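Local atomic coordinates of putative branched-chain amino acid ABC transporter (Rhodospirillum rubrum ATCC 11170, PDB entry 3HUT), a protein that probably binds branched-chain or related amino acids outside the cytoplasm and delivers them to an ABC transporter for uptake. Residues 298-301 with 302-306. Numbering follows the deposited sequence.
Sequences PEVT and RESLR
Thr301 sits at the N-cap of helix 302-310, and its carbonyl O takes the first backbone bond of the helix from Leu305 N at 2.8 Å. Thr301 OG1 turns toward the first turn of the helix: set between the backbone N and the carbonyl carbon (chi1 63°), the hydroxyl accepts a nearly straight bond from Ser304 N, 3.0 Å from OG1. Ser304 answers in kind, its OG receiving Thr301 N at 2.9 Å along an almost linear path of 175°. This reciprocal pair is a capping box, and it starts the short helix that follows the loop after helix 277-296 in this periplasmic-binding-protein fold. Thr301 OG1 also donates to Glu303 OE1, 2.9 Å away, meeting it from above the carboxylate plane; a bend at chi2 (68°) curls the glutamate back to meet it. With an alanine here in place of the threonine, Ser304 N would probably lose its capping acceptor and the Glu303 carboxylate its hydroxyl partner, leaving it free to swing away. On the buried side, Val300 CG2 lies 3.8 Å from Leu305 CB and 3.6 Å from Ser304 OG, while Leu305 continues onto Met289, Ala292 and Val293 of helix 277-296. Arg302 runs out as an extended chain, NE bonding to Val73 O and NH2 to Val68 O.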
loop_
_atom_site.group_PDB
_atom_site.type_symbol
_atom_site.label_atom_id
_atom_site.label_comp_id
_atom_site.label_asym_id
_atom_site.label_seq_id
_atom_site.Cartn_x
_atom_site.Cartn_y
_atom_site.Cartn_z
ATOM N N PRO A 298 21.963 19.713 4.923
ATOM C CA PRO A 298 21.532 20.827 5.779
ATOM C C PRO A 298 20.972 22.037 5.031
ATOM O O PRO A 298 20.073 22.724 5.527
ATOM C CB PRO A 298 22.803 21.180 6.550
ATOM C CG PRO A 298 23.525 19.876 6.624
ATOM C CD PRO A 298 23.356 19.342 5.225
ATOM N N GLU A 299 21.507 22.300 3.845
ATOM C CA GLU A 299 21.066 23.439 3.048
ATOM C C GLU A 299 19.960 23.044 2.075
ATOM O O GLU A 299 19.745 23.700 1.060
ATOM C CB GLU A 299 22.252 24.032 2.281
ATOM C CG GLU A 299 22.405 25.541 2.453
ATOM C CD GLU A 299 23.579 26.113 1.670
ATOM O OE1 GLU A 299 24.718 25.638 1.865
ATOM O OE2 GLU A 299 23.363 27.043 0.862
ATOM N N VAL A 300 19.256 21.969 2.401
ATOM C CA VAL A 300 18.171 21.479 1.564
ATOM C C VAL A 300 17.103 22.542 1.280
ATOM O O VAL A 300 16.777 23.353 2.140
ATOM C CB VAL A 300 17.489 20.255 2.231
ATOM C CG1 VAL A 300 17.048 20.614 3.638
ATOM C CG2 VAL A 300 16.288 19.798 1.408
ATOM N N THR A 301 16.574 22.533 0.059
ATOM C CA THR A 301 15.510 23.452 -0.329
ATOM C C THR A 301 14.348 22.597 -0.826
ATOM O O THR A 301 14.502 21.394 -1.049
ATOM C CB THR A 301 15.924 24.389 -1.482
ATOM O OG1 THR A 301 16.197 23.607 -2.652
ATOM C CG2 THR A 301 17.156 25.196 -1.107
ATOM N N ARG A 302 13.192 23.219 -1.003
ATOM C CA ARG A 302 12.018 22.507 -1.481
ATOM C C ARG A 302 12.320 21.857 -2.825
ATOM O O ARG A 302 11.938 20.709 -3.077
ATOM C CB ARG A 302 10.842 23.481 -1.612
ATOM C CG ARG A 302 10.350 23.997 -0.268
ATOM C CD ARG A 302 9.238 25.033 -0.394
ATOM N NE ARG A 302 8.762 25.419 0.930
ATOM C CZ ARG A 302 7.885 26.389 1.184
ATOM N NH1 ARG A 302 7.357 27.107 0.201
ATOM N NH2 ARG A 302 7.544 26.649 2.441
ATOM N N GLU A 303 13.029 22.595 -3.677
ATOM C CA GLU A 303 13.393 22.122 -5.009
ATOM C C GLU A 303 14.377 20.955 -4.966
ATOM O O GLU A 303 14.203 19.965 -5.676
ATOM C CB GLU A 303 14.011 23.265 -5.827
ATOM C CG GLU A 303 13.233 24.574 -5.786
ATOM C CD GLU A 303 13.269 25.239 -4.417
ATOM O OE1 GLU A 303 14.376 25.452 -3.884
ATOM O OE2 GLU A 303 12.193 25.555 -3.872
ATOM N N SER A 304 15.420 21.076 -4.151
ATOM C CA SER A 304 16.410 20.012 -4.059
ATOM C C SER A 304 15.810 18.784 -3.383
ATOM O O SER A 304 16.191 17.653 -3.690
ATOM C CB SER A 304 17.654 20.482 -3.296
ATOM O OG SER A 304 17.414 20.572 -1.903
ATOM N N LEU A 305 14.870 19.008 -2.467
ATOM C CA LEU A 305 14.225 17.898 -1.782
ATOM C C LEU A 305 13.315 17.150 -2.754
ATOM O O LEU A 305 13.177 15.931 -2.665
ATOM C CB LEU A 305 13.420 18.395 -0.575
ATOM C CG LEU A 305 12.664 17.320 0.224
ATOM C CD1 LEU A 305 13.590 16.155 0.565
ATOM C CD2 LEU A 305 12.099 17.943 1.503
ATOM N N ARG A 306 12.698 17.871 -3.686
ATOM C CA ARG A 306 11.826 17.220 -4.668
ATOM C C ARG A 306 12.667 16.278 -5.536
ATOM O O ARG A 306 12.241 15.164 -5.843
ATOM C CB ARG A 306 11.134 18.252 -5.563
ATOM C CG ARG A 306 9.973 17.670 -6.382
ATOM C CD ARG A 306 9.996 18.186 -7.810
ATOM N NE ARG A 306 11.211 17.766 -8.511
ATOM C CZ ARG A 306 11.332 16.642 -9.216
ATOM N NH1 ARG A 306 10.306 15.805 -9.334
ATOM N NH2 ARG A 306 12.489 16.351 -9.802
#